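Local coordinates for 3-hydroxy-3-methylglutaryl-CoA lyase (Acinetobacter baumannii, PDB 6NDS), which belongs to the HMGL-like family of TIM-barrel enzymes and carries a zinc ion and coenzyme A in this structure, at residues A[276-281]-A[303-308]. Numbering follows the deposited sequence.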
ATOM      1  N   ILE A 276     -11.225  -1.665 -17.252  1.00 18.96           N
ATOM      2  CA  ILE A 276     -12.122  -1.470 -16.115  1.00 17.48           C
ATOM      3  C   ILE A 276     -12.561  -0.009 -16.066  1.00 20.12           C
ATOM      4  O   ILE A 276     -11.742   0.897 -16.248  1.00 20.52           O
ATOM      5  CB  ILE A 276     -11.451  -1.884 -14.791  1.00 17.03           C
ATOM      6  CG1 ILE A 276     -10.773  -3.259 -14.899  1.00 17.82           C
ATOM      7  CG2 ILE A 276     -12.473  -1.867 -13.642  1.00 17.20           C
ATOM      8  CD1 ILE A 276     -11.690  -4.378 -15.397  1.00 20.02           C
ATOM      9  N   ASP A 277     -13.851   0.220 -15.809  1.00 16.91           N
ATOM     10  CA  ASP A 277     -14.397   1.577 -15.641  1.00 17.99           C
ATOM     11  C   ASP A 277     -14.169   2.023 -14.189  1.00 19.42           C
ATOM     12  O   ASP A 277     -14.936   1.678 -13.287  1.00 20.28           O
ATOM     13  CB  ASP A 277     -15.872   1.581 -16.037  1.00 19.95           C
ATOM     14  CG  ASP A 277     -16.557   2.943 -15.876  1.00 21.57           C
ATOM     15  OD1 ASP A 277     -16.010   3.869 -15.242  1.00 25.25           O
ATOM     16  OD2 ASP A 277     -17.694   3.061 -16.375  1.00 24.44           O
ATOM     17  N   LEU A 278     -13.124   2.825 -13.965  1.00 17.89           N
ATOM     18  CA  LEU A 278     -12.706   3.136 -12.597  1.00 17.88           C
ATOM     19  C   LEU A 278     -13.766   3.944 -11.856  1.00 18.93           C
ATOM     20  O   LEU A 278     -14.070   3.665 -10.687  1.00 19.51           O
ATOM     21  CB  LEU A 278     -11.377   3.888 -12.624  1.00 19.14           C
ATOM     22  CG  LEU A 278     -10.857   4.357 -11.256  1.00 18.00           C
ATOM     23  CD1 LEU A 278     -10.679   3.178 -10.283  1.00 20.12           C
ATOM     24  CD2 LEU A 278      -9.546   5.131 -11.421  1.00 20.01           C
ATOM     25  N   ASP A 279     -14.311   4.976 -12.502  1.00 18.16           N
ATOM     26  CA  ASP A 279     -15.333   5.791 -11.845  1.00 21.37           C
ATOM     27  C   ASP A 279     -16.497   4.933 -11.368  1.00 24.12           C
ATOM     28  O   ASP A 279     -16.966   5.075 -10.232  1.00 22.35           O
ATOM     29  CB  ASP A 279     -15.845   6.870 -12.791  1.00 21.43           C
ATOM     30  CG  ASP A 279     -14.872   7.999 -12.973  1.00 33.69           C
ATOM     31  OD1 ASP A 279     -14.215   8.386 -11.985  1.00 31.05           O
ATOM     32  OD2 ASP A 279     -14.782   8.514 -14.107  1.00 32.62           O
ATOM     33  N   ALA A 280     -16.982   4.036 -12.232  1.00 18.15           N
ATOM     34  CA  ALA A 280     -18.114   3.201 -11.851  1.00 19.52           C
ATOM     35  C   ALA A 280     -17.734   2.216 -10.763  1.00 18.58           C
ATOM     36  O   ALA A 280     -18.561   1.890  -9.900  1.00 19.40           O
ATOM     37  CB  ALA A 280     -18.655   2.452 -13.069  1.00 20.48           C
ATOM     38  N   LEU A 281     -16.494   1.736 -10.787  1.00 19.16           N
ATOM     39  CA  LEU A 281     -16.059   0.764  -9.792  1.00 18.64           C
ATOM     40  C   LEU A 281     -15.950   1.403  -8.410  1.00 19.55           C
ATOM     41  O   LEU A 281     -16.329   0.791  -7.402  1.00 19.34           O
ATOM     42  CB  LEU A 281     -14.720   0.169 -10.216  1.00 18.90           C
ATOM     43  CG  LEU A 281     -14.275  -1.043  -9.396  1.00 18.64           C
ATOM     44  CD1 LEU A 281     -15.152  -2.256  -9.724  1.00 21.02           C
ATOM     45  CD2 LEU A 281     -12.796  -1.307  -9.675  1.00 22.26           C
ATOM     46  N   ALA A 303     -10.875   8.304  -0.372  1.00 21.91           N
ATOM     47  CA  ALA A 303     -10.306   9.585  -0.768  1.00 24.37           C
ATOM     48  C   ALA A 303     -10.843  10.097  -2.095  1.00 24.32           C
ATOM     49  O   ALA A 303     -10.784  11.312  -2.339  1.00 27.07           O
ATOM     50  CB  ALA A 303      -8.778   9.479  -0.862  1.00 28.21           C
ATOM     51  N   GLY A 304     -11.361   9.216  -2.943  1.00 23.89           N
ATOM     52  CA  GLY A 304     -11.654   9.573  -4.314  1.00 27.66           C
ATOM     53  C   GLY A 304     -10.378   9.669  -5.132  1.00 30.22           C
ATOM     54  O   GLY A 304      -9.265   9.686  -4.613  1.00 27.75           O
ATOM     55  N   ARG A 305     -10.548   9.721  -6.449  1.00 25.60           N
ATOM     56  CA  ARG A 305      -9.401   9.814  -7.346  1.00 24.84           C
ATOM     57  C   ARG A 305      -8.817  11.230  -7.334  1.00 24.03           C
ATOM     58  O   ARG A 305      -9.394  12.168  -6.774  1.00 26.28           O
ATOM     59  CB  ARG A 305      -9.807   9.419  -8.759  1.00 26.22           C
ATOM     60  CG  ARG A 305     -10.862  10.345  -9.341  1.00 27.01           C
ATOM     61  CD  ARG A 305     -11.387   9.785 -10.652  1.00 31.24           C
ATOM     62  NE  ARG A 305     -10.272   9.454 -11.533  1.00 30.96           N
ATOM     63  CZ  ARG A 305     -10.382   8.705 -12.622  1.00 37.10           C
ATOM     64  NH1 ARG A 305     -11.570   8.217 -12.966  1.00 31.81           N
ATOM     65  NH2 ARG A 305      -9.304   8.448 -13.361  1.00 33.20           N
ATOM     66  N   ASN A 306      -7.648  11.378  -7.981  1.00 23.62           N
ATOM     67  CA  ASN A 306      -6.934  12.660  -7.989  1.00 22.75           C
ATOM     68  C   ASN A 306      -7.808  13.800  -8.491  1.00 23.57           C
ATOM     69  O   ASN A 306      -7.703  14.936  -8.005  1.00 26.08           O
ATOM     70  CB  ASN A 306      -5.695  12.568  -8.880  1.00 24.06           C
ATOM     71  CG  ASN A 306      -4.501  11.914  -8.196  1.00 35.44           C
ATOM     72  OD1 ASN A 306      -4.644  11.162  -7.237  1.00 31.25           O
ATOM     73  ND2 ASN A 306      -3.308  12.204  -8.704  1.00 31.57           N
ATOM     74  N   THR A 307      -8.644  13.531  -9.503  1.00 27.18           N
ATOM     75  CA  THR A 307      -9.402  14.588 -10.156  1.00 29.72           C
ATOM     76  C   THR A 307     -10.626  15.022  -9.363  1.00 32.09           C
ATOM     77  O   THR A 307     -11.305  15.966  -9.775  1.00 32.30           O
ATOM     78  CB  THR A 307      -9.829  14.148 -11.562  1.00 32.77           C
ATOM     79  OG1 THR A 307     -10.520  12.895 -11.487  1.00 29.40           O
ATOM     80  CG2 THR A 307      -8.619  13.991 -12.466  1.00 35.63           C
ATOM     81  N   ASP A 308     -10.935  14.355  -8.253  1.00 29.99           N
ATOM     82  CA  ASP A 308     -11.971  14.825  -7.330  1.00 30.32           C
ATOM     83  C   ASP A 308     -11.382  15.971  -6.518  1.00 36.20           C
ATOM     84  O   ASP A 308     -10.784  15.769  -5.461  1.00 36.35           O
ATOM     85  CB  ASP A 308     -12.451  13.691  -6.431  1.00 28.71           C
ATOM     86  CG  ASP A 308     -13.360  12.724  -7.149  1.00 38.18           C
ATOM     87  OD1 ASP A 308     -13.687  12.970  -8.333  1.00 40.26           O
ATOM     88  OD2 ASP A 308     -13.763  11.720  -6.526  1.00 41.16           O
TER
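Arg305 reaches from the 303-308 loop to the first turn of helix 278-285, where its guanidinium meets Asp279 at an edge and Leu278 over a face. The salt bridge rests on one N-H...O bond: NH1 of Arg305 lies 2.8 Å from OD1 of Asp279, with an N-H...O angle of 155°. OD1 sits almost exactly in the guanidinium plane, yet the two flat groups are turned 58° apart, so NH1 approaches from above the carboxylate plane instead of pairing two oxygens with two nitrogens. A bend at chi3 swings the end of the arginine chain into this position. The tighter side is that of buried Leu278, whose CG stands anti to the backbone N (chi1 176°) and sends CD2 to 3.9 Å from Arg305 CZ, off-centre over the guanidinium. Glu268 of helix 260-270 touches Leu278 and takes the other terminal nitrogen, NH2, in a second salt bridge. Asp279, by contrast, is on the exposed side, and the two segments bury just 147 Å² together. Asp277 caps the helix through OD1, 3.2 Å from Ala280 N, while Arg305 opens a type I turn closed by Asp308 N and Arg305 O at 3.1 Å. This is peripheral packing outside the TIM barrel's strands, an arginine bridging acidic residues of two helices beside an Asp N-cap.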